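Local coordinates for protein alpha,alpha-trehalose-phosphate synthase (UDP-forming) (Burkholderia multivorans, PDB 5UOF) that belongs to glycosyltransferase family 20 and is built on the GT-B fold, with two Rossmann-like domains, at residues Val377-Val382 against Ala403-Ala408; Val367-Leu370 against Met374-Val377; Gly264-Met269 against Arg425-Pro430; Val304-Pro309 against Asn353-Phe358. One frame throughout, in Å; residues are numbered along the deposited sequence. Where two conformers were deposited one is given.

Contact 1. Residues Val377-Val382 against Ala403-Ala408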
loop_
_atom_site.group_PDB
_atom_site.type_symbol
_atom_site.label_atom_id
_atom_site.label_comp_id
_atom_site.label_asym_id
_atom_site.label_seq_id
_atom_site.Cartn_x
_atom_site.Cartn_y
_atom_site.Cartn_z
ATOM N N VAL A 377 -20.058 10.479 -6.908
ATOM C CA VAL A 377 -20.872 9.893 -7.974
ATOM C C VAL A 377 -21.722 8.749 -7.430
ATOM O O VAL A 377 -22.893 8.617 -7.791
ATOM C CB VAL A 377 -19.986 9.447 -9.156
ATOM C CG1 VAL A 377 -20.724 8.460 -10.054
ATOM C CG2 VAL A 377 -19.543 10.669 -9.959
ATOM N N ALA A 378 -21.165 7.922 -6.532
ATOM C CA ALA A 378 -21.970 6.843 -5.954
ATOM C C ALA A 378 -23.199 7.391 -5.227
ATOM O O ALA A 378 -24.303 6.855 -5.366
ATOM C CB ALA A 378 -21.117 5.992 -5.009
ATOM N N LYS A 379 -23.032 8.479 -4.468
ATOM C CA LYS A 379 -24.156 9.038 -3.727
ATOM C C LYS A 379 -25.139 9.722 -4.670
ATOM O O LYS A 379 -26.364 9.595 -4.501
ATOM C CB LYS A 379 -23.638 10.013 -2.659
ATOM C CG LYS A 379 -22.691 9.331 -1.645
ATOM C CD LYS A 379 -22.395 10.209 -0.443
ATOM C CE LYS A 379 -21.642 9.410 0.652
ATOM N NZ LYS A 379 -21.371 10.229 1.888
ATOM N N GLU A 380 -24.617 10.448 -5.663
ATOM C CA GLU A 380 -25.458 11.080 -6.677
ATOM C C GLU A 380 -26.252 10.046 -7.460
ATOM O O GLU A 380 -27.416 10.287 -7.818
ATOM C CB GLU A 380 -24.604 11.898 -7.640
ATOM C CG GLU A 380 -23.964 13.112 -6.991
ATOM C CD GLU A 380 -22.773 13.647 -7.771
ATOM O OE1 GLU A 380 -22.475 13.121 -8.860
ATOM O OE2 GLU A 380 -22.140 14.609 -7.294
ATOM N N TYR A 381 -25.633 8.895 -7.748
ATOM C CA TYR A 381 -26.343 7.846 -8.469
ATOM C C TYR A 381 -27.583 7.402 -7.696
ATOM O O TYR A 381 -28.692 7.360 -8.244
ATOM C CB TYR A 381 -25.414 6.650 -8.743
ATOM C CG TYR A 381 -26.173 5.638 -9.555
ATOM C CD1 TYR A 381 -26.301 5.795 -10.926
ATOM C CD2 TYR A 381 -26.845 4.586 -8.934
ATOM C CE1 TYR A 381 -27.057 4.909 -11.674
ATOM C CE2 TYR A 381 -27.590 3.677 -9.678
ATOM C CZ TYR A 381 -27.699 3.856 -11.051
ATOM O OH TYR A 381 -28.464 2.990 -11.797
ATOM N N VAL A 382 -27.416 7.077 -6.413
ATOM C CA VAL A 382 -28.554 6.645 -5.600
ATOM C C VAL A 382 -29.600 7.748 -5.533
ATOM O O VAL A 382 -30.800 7.515 -5.737
ATOM C CB VAL A 382 -28.076 6.241 -4.194
ATOM C CG1 VAL A 382 -29.260 5.979 -3.257
ATOM C CG2 VAL A 382 -27.158 5.019 -4.267
ATOM N N ALA A 403 -18.638 2.652 3.305
ATOM C CA ALA A 403 -18.943 2.554 4.725
ATOM C C ALA A 403 -20.376 2.965 5.027
ATOM O O ALA A 403 -20.913 2.591 6.073
ATOM C CB ALA A 403 -17.970 3.431 5.521
ATOM N N GLU A 404 -21.002 3.713 4.131
ATOM C CA GLU A 404 -22.359 4.220 4.316
ATOM C C GLU A 404 -23.383 3.522 3.443
ATOM O O GLU A 404 -24.482 3.202 3.915
ATOM C CB GLU A 404 -22.405 5.725 4.014
ATOM C CG GLU A 404 -21.602 6.584 4.972
ATOM C CD GLU A 404 -21.543 8.042 4.538
ATOM O OE1 GLU A 404 -20.609 8.416 3.789
ATOM O OE2 GLU A 404 -22.449 8.807 4.944
ATOM N N LEU A 405 -23.051 3.286 2.176
ATOM C CA LEU A 405 -24.009 2.760 1.203
ATOM C C LEU A 405 -24.057 1.237 1.296
ATOM O O LEU A 405 -23.643 0.500 0.400
ATOM C CB LEU A 405 -23.653 3.244 -0.197
ATOM C CG LEU A 405 -23.648 4.781 -0.332
ATOM C CD1 LEU A 405 -23.277 5.206 -1.747
ATOM C CD2 LEU A 405 -24.994 5.398 0.085
ATOM N N THR A 406 -24.599 0.774 2.424
ATOM C CA THR A 406 -24.628 -0.654 2.710
ATOM C C THR A 406 -25.591 -1.414 1.809
ATOM O O THR A 406 -25.526 -2.650 1.771
ATOM C CB THR A 406 -24.997 -0.880 4.178
ATOM O OG1 THR A 406 -26.235 -0.223 4.468
ATOM C CG2 THR A 406 -23.895 -0.318 5.091
ATOM N N GLY A 407 -26.464 -0.715 1.082
ATOM C CA GLY A 407 -27.340 -1.362 0.118
ATOM C C GLY A 407 -26.723 -1.563 -1.249
ATOM O O GLY A 407 -27.336 -2.190 -2.114
ATOM N N ALA A 408 -25.529 -1.021 -1.484
ATOM C CA ALA A 408 -24.830 -1.313 -2.726
ATOM C C ALA A 408 -24.420 -2.776 -2.769
ATOM O O ALA A 408 -24.275 -3.430 -1.736
ATOM C CB ALA A 408 -23.578 -0.440 -2.870
HETATM O O HOH W 1 -23.907 10.992 2.811
#
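K379, on helix 376-384, reaches across to E404 and L405 in the loop before strand 409-411, and a lysine followed outward from its helix passes from apolar to ionic contact. Its CB stands 4.9 Å from L405 CD1 and leaves the first touch to the next carbon, with K379 CG lying 4.2 Å from L405 CD1. That same leucine methyl also meets the preceding residue of the helix, L405 CD1 lying 4.0 Å from A378 CB. From CG the lysine chain is fully extended (chi2 -169°), which carries CD past the leucine and brings K379 CE within 3.4 Å of E404 OE1. At the tip K379 NZ forms a salt bridge with E404 OE1 at 2.7 Å, the two chains crossing at about a right angle. The ammonium meets the syn side of OE1, but tilted 34° from the carboxylate plane. NZ also donates to water 1 at 2.8 Å, whose further bond to E404 OE2 is weak, and to the carbonyl O of I235. N448 ND2 supplies E404 OE2 with a second partner. The pair is thus buried but well supplied, its charges probably balancing each other. E404 was modelled in two conformers, and this pairing belongs to one of them. Together these contacts join a helix flanking the parallel sheet to a connecting loop in the C-terminal Rossmann-like domain of a GT-B fold.

Contact 2. Residues Val367-Leu370 against Met374-Val377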
loop_
_atom_site.group_PDB
_atom_site.type_symbol
_atom_site.label_atom_id
_atom_site.label_comp_id
_atom_site.label_asym_id
_atom_site.label_seq_id
_atom_site.Cartn_x
_atom_site.Cartn_y
_atom_site.Cartn_z
ATOM N N VAL A 367 -19.652 1.936 -10.076
ATOM C CA VAL A 367 -18.745 2.875 -9.415
ATOM C C VAL A 367 -17.715 2.099 -8.604
ATOM O O VAL A 367 -17.860 1.925 -7.389
ATOM C CB VAL A 367 -19.544 3.844 -8.521
ATOM C CG1 VAL A 367 -18.644 4.941 -7.971
ATOM C CG2 VAL A 367 -20.716 4.438 -9.293
ATOM N N THR A 368 -16.659 1.627 -9.250
ATOM C CA THR A 368 -15.742 0.685 -8.602
ATOM C C THR A 368 -14.288 1.141 -8.717
ATOM O O THR A 368 -13.427 0.403 -9.210
ATOM C CB THR A 368 -15.942 -0.716 -9.178
ATOM O OG1 THR A 368 -15.667 -0.710 -10.583
ATOM C CG2 THR A 368 -17.397 -1.200 -8.951
ATOM N N PRO A 369 -13.965 2.336 -8.205
ATOM C CA PRO A 369 -12.564 2.777 -8.205
ATOM C C PRO A 369 -11.705 1.870 -7.346
ATOM O O PRO A 369 -12.183 1.267 -6.383
ATOM C CB PRO A 369 -12.628 4.186 -7.596
ATOM C CG PRO A 369 -13.863 4.143 -6.703
ATOM C CD PRO A 369 -14.843 3.295 -7.509
ATOM N N LEU A 370 -10.410 1.811 -7.682
ATOM C CA LEU A 370 -9.477 1.030 -6.872
ATOM C C LEU A 370 -9.302 1.632 -5.488
ATOM O O LEU A 370 -9.033 0.903 -4.528
ATOM C CB LEU A 370 -8.118 0.934 -7.565
ATOM C CG LEU A 370 -8.194 0.408 -8.994
ATOM C CD1 LEU A 370 -6.784 0.275 -9.580
ATOM C CD2 LEU A 370 -8.963 -0.923 -9.042
ATOM N N MET A 374 -14.018 9.086 -0.967
ATOM C CA MET A 374 -15.450 9.030 -0.700
ATOM C C MET A 374 -16.173 8.494 -1.927
ATOM O O MET A 374 -16.660 7.362 -1.909
ATOM C CB MET A 374 -15.972 10.421 -0.284
ATOM C CG MET A 374 -17.488 10.489 -0.028
ATOM S SD MET A 374 -18.055 9.253 1.168
ATOM C CE MET A 374 -17.047 9.636 2.609
ATOM N N ASN A 375 -16.191 9.300 -2.995
ATOM C CA ASN A 375 -16.859 9.096 -4.281
ATOM C C ASN A 375 -18.286 9.620 -4.219
ATOM O O ASN A 375 -19.211 8.919 -3.788
ATOM C CB ASN A 375 -16.854 7.641 -4.759
ATOM C CG ASN A 375 -17.180 7.546 -6.226
ATOM O OD1 ASN A 375 -18.308 7.819 -6.624
ATOM N ND2 ASN A 375 -16.187 7.220 -7.045
ATOM N N LEU A 376 -18.468 10.861 -4.668
ATOM C CA LEU A 376 -19.795 11.459 -4.666
ATOM C C LEU A 376 -20.660 10.978 -5.825
ATOM O O LEU A 376 -21.891 11.038 -5.727
ATOM C CB LEU A 376 -19.675 12.988 -4.683
ATOM C CG LEU A 376 -18.959 13.565 -3.449
ATOM C CD1 LEU A 376 -18.714 15.057 -3.612
ATOM C CD2 LEU A 376 -19.744 13.288 -2.168
ATOM N N VAL A 377 -20.058 10.479 -6.908
ATOM C CA VAL A 377 -20.872 9.893 -7.974
ATOM C C VAL A 377 -21.722 8.749 -7.430
ATOM O O VAL A 377 -22.893 8.617 -7.791
ATOM C CB VAL A 377 -19.986 9.447 -9.156
ATOM C CG1 VAL A 377 -20.724 8.460 -10.054
ATOM C CG2 VAL A 377 -19.543 10.669 -9.959
#
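A helix N-cap sits against the end of a strand where V367 and P369 meet N375, the residue just before helix 376-384. The amide of this asparagine is pressed by a valine methyl, V367 CG1 coming within 3.2 Å of N375 OD1. The methyl sits over the face of the amide, well above its plane and nearer the oxygen than the nitrogen. N375 has CG anti to the backbone N (chi1 -163°), which swings the amide in front of the first turn of the helix. There OD1 accepts from A378 N, as an N-cap should, while V377 N, though close, is too poorly angled to bond. The other end of the amide is fixed by D372, whose OD2 takes ND2, so that both ends are held and its rotation is set. All this happens in a strand-to-helix connection, a beta-alpha unit of the C-terminal Rossmann-like domain: V367 ends strand 364-367, still backbone-bonded to V394 and S396 of strand 392-396, and eight residues separate it from the helix. On one flank of the cap, P369 CG approaches N375 ND2 to 3.9 Å as a plain packing contact. Farther along the helix, V367's other methyl, CG2, lies 4.1 Å from V377 CG1, a purely apolar touch beside the cap.

Contact 3. Residues Gly264-Met269 against Arg425-Pro430. With EDO (1,2-ethanediol), chain E.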
loop_
_atom_site.group_PDB
_atom_site.type_symbol
_atom_site.label_atom_id
_atom_site.label_comp_id
_atom_site.label_asym_id
_atom_site.label_seq_id
_atom_site.Cartn_x
_atom_site.Cartn_y
_atom_site.Cartn_z
ATOM N N GLY A 264 -34.460 0.351 -25.881
ATOM C CA GLY A 264 -34.972 -0.597 -24.920
ATOM C C GLY A 264 -33.912 -1.381 -24.173
ATOM O O GLY A 264 -34.251 -2.126 -23.242
ATOM N N ARG A 265 -32.648 -1.257 -24.552
ATOM C CA ARG A 265 -31.599 -1.952 -23.826
ATOM C C ARG A 265 -31.447 -1.376 -22.423
ATOM O O ARG A 265 -31.721 -0.197 -22.180
ATOM C CB ARG A 265 -30.270 -1.842 -24.574
ATOM C CG ARG A 265 -30.319 -2.490 -25.932
ATOM C CD ARG A 265 -29.002 -2.393 -26.658
ATOM N NE ARG A 265 -29.159 -2.924 -28.007
ATOM C CZ ARG A 265 -29.108 -2.188 -29.108
ATOM N NH1 ARG A 265 -28.872 -0.884 -29.026
ATOM N NH2 ARG A 265 -29.275 -2.765 -30.291
ATOM N N LYS A 266 -30.987 -2.222 -21.500
ATOM C CA LYS A 266 -30.589 -1.756 -20.177
ATOM C C LYS A 266 -29.336 -0.896 -20.279
ATOM O O LYS A 266 -28.547 -1.017 -21.216
ATOM C CB LYS A 266 -30.323 -2.940 -19.247
ATOM C CG LYS A 266 -31.485 -3.907 -19.094
ATOM C CD LYS A 266 -32.502 -3.424 -18.087
ATOM C CE LYS A 266 -33.554 -4.507 -17.827
ATOM N NZ LYS A 266 -34.480 -4.150 -16.713
ATOM N N LEU A 267 -29.163 -0.015 -19.296
ATOM C CA LEU A 267 -28.104 0.980 -19.302
ATOM C C LEU A 267 -27.316 0.883 -18.006
ATOM O O LEU A 267 -27.897 0.966 -16.915
ATOM C CB LEU A 267 -28.683 2.390 -19.472
ATOM C CG LEU A 267 -27.729 3.568 -19.243
ATOM C CD1 LEU A 267 -26.604 3.565 -20.265
ATOM C CD2 LEU A 267 -28.493 4.894 -19.295
ATOM N N VAL A 268 -26.000 0.690 -18.133
ATOM C CA VAL A 268 -25.056 0.789 -17.019
ATOM C C VAL A 268 -24.328 2.120 -17.164
ATOM O O VAL A 268 -23.754 2.403 -18.223
ATOM C CB VAL A 268 -24.062 -0.387 -17.021
ATOM C CG1 VAL A 268 -23.111 -0.300 -15.823
ATOM C CG2 VAL A 268 -24.812 -1.709 -17.012
ATOM N N MET A 269 -24.362 2.950 -16.120
ATOM C CA MET A 269 -23.726 4.264 -16.147
ATOM C C MET A 269 -22.472 4.241 -15.290
ATOM O O MET A 269 -22.458 3.637 -14.213
ATOM C CB MET A 269 -24.658 5.366 -15.620
ATOM C CG MET A 269 -25.716 5.844 -16.594
ATOM S SD MET A 269 -25.064 6.681 -18.053
ATOM C CE MET A 269 -24.170 8.021 -17.292
ATOM N N ARG A 425 -25.899 -9.710 -11.567
ATOM C CA ARG A 425 -26.892 -9.723 -10.504
ATOM C C ARG A 425 -27.666 -8.412 -10.468
ATOM O O ARG A 425 -28.895 -8.402 -10.323
ATOM C CB ARG A 425 -26.216 -9.967 -9.160
ATOM C CG ARG A 425 -27.192 -9.956 -8.018
ATOM C CD ARG A 425 -26.588 -10.446 -6.723
ATOM N NE ARG A 425 -27.550 -10.305 -5.637
ATOM C CZ ARG A 425 -27.241 -10.392 -4.354
ATOM N NH1 ARG A 425 -25.978 -10.638 -3.981
ATOM N NH2 ARG A 425 -28.200 -10.230 -3.450
ATOM N N ALA A 426 -26.955 -7.294 -10.611
ATOM C CA ALA A 426 -27.604 -5.984 -10.617
ATOM C C ALA A 426 -28.620 -5.866 -11.752
ATOM O O ALA A 426 -29.724 -5.338 -11.561
ATOM C CB ALA A 426 -26.544 -4.893 -10.736
ATOM N N LEU A 427 -28.256 -6.331 -12.947
ATOM C CA LEU A 427 -29.127 -6.160 -14.102
ATOM C C LEU A 427 -30.406 -6.978 -13.983
ATOM O O LEU A 427 -31.432 -6.595 -14.554
ATOM C CB LEU A 427 -28.380 -6.535 -15.383
ATOM C CG LEU A 427 -27.317 -5.550 -15.882
ATOM C CD1 LEU A 427 -26.365 -6.215 -16.869
ATOM C CD2 LEU A 427 -27.968 -4.276 -16.479
ATOM N N SER A 428 -30.380 -8.104 -13.275
ATOM C CA SER A 428 -31.544 -8.971 -13.149
ATOM C C SER A 428 -32.223 -8.868 -11.789
ATOM O O SER A 428 -33.161 -9.626 -11.525
ATOM C CB SER A 428 -31.144 -10.421 -13.435
ATOM O OG SER A 428 -30.940 -10.624 -14.824
ATOM N N MET A 429 -31.788 -7.948 -10.928
ATOM C CA MET A 429 -32.269 -7.935 -9.551
ATOM C C MET A 429 -33.770 -7.652 -9.494
ATOM O O MET A 429 -34.242 -6.686 -10.116
ATOM C CB MET A 429 -31.508 -6.896 -8.720
ATOM C CG MET A 429 -31.793 -7.043 -7.231
ATOM S SD MET A 429 -30.869 -5.877 -6.234
ATOM C CE MET A 429 -29.198 -6.552 -6.344
ATOM N N PRO A 430 -34.549 -8.470 -8.776
ATOM C CA PRO A 430 -35.987 -8.203 -8.657
ATOM C C PRO A 430 -36.248 -6.848 -8.020
ATOM O O PRO A 430 -35.486 -6.382 -7.173
ATOM C CB PRO A 430 -36.488 -9.335 -7.755
ATOM C CG PRO A 430 -35.499 -10.452 -7.975
ATOM C CD PRO A 430 -34.168 -9.751 -8.148
HETATM C C1 EDO E . -33.544 3.324 -21.197
HETATM O O1 EDO E . -32.924 2.689 -22.322
HETATM C C2 EDO E . -32.987 2.681 -19.935
HETATM O O2 EDO E . -33.065 1.262 -20.092
HETATM O O HOH W 2 -32.204 -4.238 -15.017
#
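L427 has CG anti to its carbonyl carbon (chi1 -74°), and its second torsion (chi2 162°) extends CD1 and leaves the other branch, CD2, facing the strand residues K266 and V268. The arrangement belongs to the helix-on-sheet packing of the GT-B fold's C-terminal Rossmann-like domain, where helix 416-428 covers the start of strand 266-271. A single methyl does the work: L427 CD2 is 3.9 Å from K266 CB and 4.1 Å from V268 CG2. The two side chains V268 and L427 cross at about a right angle, while K266 offers only the root of its chain to the leucine. V364 of the adjacent strand 364-367 also touches both V268 and L427 and completes the apolar seat, with W297 packing on the leucine as well.

K266 then bends at its second torsion (chi2 -82°), which turns the amine away from this apolar patch. Just before the strand, R265 O accepts from O1 of a 1,2-ethanediol, probably from the crystallisation liquor, at 3.1 Å. The partly exposed lysine approaches the helix end through a single ordered water. Water 2 lies unusually close to L427 O, which makes that bond doubtful, but it accepts from K266 NZ at 2.8 Å.

Contact 4. Residues Val304-Pro309 against Asn353-Phe358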
loop_
_atom_site.group_PDB
_atom_site.type_symbol
_atom_site.label_atom_id
_atom_site.label_comp_id
_atom_site.label_asym_id
_atom_site.label_seq_id
_atom_site.Cartn_x
_atom_site.Cartn_y
_atom_site.Cartn_z
ATOM N N VAL A 304 -22.251 2.949 -20.614
ATOM C CA VAL A 304 -21.862 4.309 -20.959
ATOM C C VAL A 304 -20.839 4.754 -19.925
ATOM O O VAL A 304 -21.162 4.864 -18.738
ATOM C CB VAL A 304 -23.073 5.255 -20.996
ATOM C CG1 VAL A 304 -22.615 6.712 -21.117
ATOM C CG2 VAL A 304 -23.959 4.919 -22.171
ATOM N N GLN A 305 -19.606 4.983 -20.370
ATOM C CA GLN A 305 -18.537 5.524 -19.531
ATOM C C GLN A 305 -18.292 6.965 -19.947
ATOM O O GLN A 305 -17.869 7.226 -21.078
ATOM C CB GLN A 305 -17.252 4.708 -19.662
ATOM C CG GLN A 305 -16.065 5.330 -18.911
ATOM C CD GLN A 305 -16.198 5.184 -17.416
ATOM O OE1 GLN A 305 -16.302 4.069 -16.910
ATOM N NE2 GLN A 305 -16.206 6.311 -16.696
ATOM N N ILE A 306 -18.564 7.896 -19.037
ATOM C CA ILE A 306 -18.296 9.306 -19.254
ATOM C C ILE A 306 -17.040 9.649 -18.473
ATOM O O ILE A 306 -16.893 9.246 -17.315
ATOM C CB ILE A 306 -19.488 10.174 -18.818
ATOM C CG1 ILE A 306 -20.681 9.895 -19.740
ATOM C CG2 ILE A 306 -19.117 11.670 -18.831
ATOM C CD1 ILE A 306 -22.000 10.408 -19.202
ATOM N N ALA A 307 -16.122 10.356 -19.122
ATOM C CA ALA A 307 -14.868 10.782 -18.502
ATOM C C ALA A 307 -14.691 12.259 -18.812
ATOM O O ALA A 307 -14.236 12.618 -19.912
ATOM C CB ALA A 307 -13.683 9.961 -18.998
ATOM N N PRO A 308 -15.083 13.139 -17.900
ATOM C CA PRO A 308 -14.880 14.567 -18.111
ATOM C C PRO A 308 -13.405 14.850 -18.320
ATOM O O PRO A 308 -12.575 14.447 -17.496
ATOM C CB PRO A 308 -15.393 15.198 -16.806
ATOM C CG PRO A 308 -16.271 14.144 -16.180
ATOM C CD PRO A 308 -15.691 12.834 -16.593
ATOM N N PRO A 309 -13.036 15.491 -19.426
ATOM C CA PRO A 309 -11.610 15.705 -19.708
ATOM C C PRO A 309 -10.935 16.531 -18.619
ATOM O O PRO A 309 -11.508 17.485 -18.089
ATOM C CB PRO A 309 -11.623 16.448 -21.048
ATOM C CG PRO A 309 -12.933 16.065 -21.677
ATOM C CD PRO A 309 -13.893 15.961 -20.528
ATOM N N ASN A 353 -26.911 18.340 -14.113
ATOM C CA ASN A 353 -28.282 17.851 -13.993
ATOM C C ASN A 353 -28.625 16.861 -15.096
ATOM O O ASN A 353 -29.484 15.991 -14.899
ATOM C CB ASN A 353 -29.260 19.017 -13.988
ATOM C CG ASN A 353 -29.250 19.763 -12.679
ATOM O OD1 ASN A 353 -28.505 19.413 -11.762
ATOM N ND2 ASN A 353 -30.075 20.796 -12.579
ATOM N N LEU A 354 -27.977 16.984 -16.258
ATOM C CA LEU A 354 -28.120 15.968 -17.296
ATOM C C LEU A 354 -27.586 14.621 -16.823
ATOM O O LEU A 354 -28.219 13.581 -17.045
ATOM C CB LEU A 354 -27.397 16.425 -18.565
ATOM C CG LEU A 354 -27.819 15.826 -19.904
ATOM C CD1 LEU A 354 -29.265 16.190 -20.219
ATOM C CD2 LEU A 354 -26.890 16.290 -21.013
ATOM N N LEU A 355 -26.410 14.615 -16.177
ATOM C CA LEU A 355 -25.876 13.368 -15.638
ATOM C C LEU A 355 -26.857 12.732 -14.666
ATOM O O LEU A 355 -27.022 11.506 -14.656
ATOM C CB LEU A 355 -24.532 13.600 -14.939
ATOM C CG LEU A 355 -23.329 14.024 -15.781
ATOM C CD1 LEU A 355 -22.094 14.123 -14.895
ATOM C CD2 LEU A 355 -23.093 13.052 -16.930
ATOM N N MET A 356 -27.506 13.546 -13.827
ATOM C CA MET A 356 -28.476 12.982 -12.894
ATOM C C MET A 356 -29.635 12.336 -13.646
ATOM O O MET A 356 -30.096 11.246 -13.277
ATOM C CB MET A 356 -28.989 14.052 -11.923
ATOM C CG MET A 356 -27.881 14.835 -11.172
ATOM S SD MET A 356 -26.718 13.755 -10.298
ATOM C CE MET A 356 -25.404 14.904 -9.911
ATOM N N ALA A 357 -30.104 12.985 -14.720
ATOM C CA ALA A 357 -31.147 12.380 -15.545
ATOM C C ALA A 357 -30.662 11.087 -16.201
ATOM O O ALA A 357 -31.436 10.128 -16.329
ATOM C CB ALA A 357 -31.639 13.380 -16.597
ATOM N N PHE A 358 -29.390 11.035 -16.621
ATOM C CA PHE A 358 -28.852 9.775 -17.136
ATOM C C PHE A 358 -28.837 8.716 -16.041
ATOM O O PHE A 358 -29.164 7.549 -16.289
ATOM C CB PHE A 358 -27.425 9.945 -17.672
ATOM C CG PHE A 358 -27.285 10.899 -18.828
ATOM C CD1 PHE A 358 -28.351 11.225 -19.644
ATOM C CD2 PHE A 358 -26.038 11.457 -19.102
ATOM C CE1 PHE A 358 -28.180 12.107 -20.715
ATOM C CE2 PHE A 358 -25.860 12.328 -20.156
ATOM C CZ PHE A 358 -26.932 12.666 -20.958
#
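I306 closes on L355 and F358 with one atom, its CD1 methyl, which is placed between two side chains a turn apart on helix 352-361. The closer touch is I306 CD1 to L355 CD2 at 3.7 Å. The wider one is I306 CD1 to F358 CD2 at 4.2 Å; the methyl comes to the ring obliquely, and the side chains of I306 and F358 cross at roughly a right angle. I306 puts its CD1 there by an extended second torsion (chi2 165°) from a CG1 that lies anti to the carbonyl carbon. No polar atom takes part across the interface.

A second shell surrounds these groups. M269 of the neighbouring strand 266-271 packs on both I306 and F358, Y350 lies against both I306 and L355, and L258 of helix 253-262 reaches F358. Within the helix, L354 O stands 3.3 Å above one face of the F358 ring, displaced toward its rim. Behind the strand, Q305 NE2 donates to I306 O at 3.1 Å with an N-H...O angle of 146°, from above the carbonyl plane, and also to D272 OD1, while S270 OG bonds Q305 OE1. Backbone bonds from V304 and I306 to strand 266-271 hold the strand itself. Helix 352-361 lying over strand 301-306 in this way is the alpha/beta packing of a Rossmann-like parallel sheet, here in the C-terminal half of a GT-B enzyme.

All four contacts lie in the domain of the second, parallel sheet, and they illustrate how chemistry follows position. Contacts 3 and 4 pack helices on adjacent strands; V268 O and V304 N probably share a hydrogen bond there, and L267 CD1 lies against V304 CG2. Both are apolar across the interface, each with one partly exposed residue, but contact 4 lies nearer the centre of the chain (about 17 against 27 Å, between centres), and the lysine of contact 3 adds a water. Contacts 1 and 2 share V377 and helix 376-384, and M374 SD lies beside K379 NZ. Both involve polar groups: a buried salt bridge in contact 1, a capping amide in contact 2. E380 OE1 against M356 CE joins contacts 1 and 4.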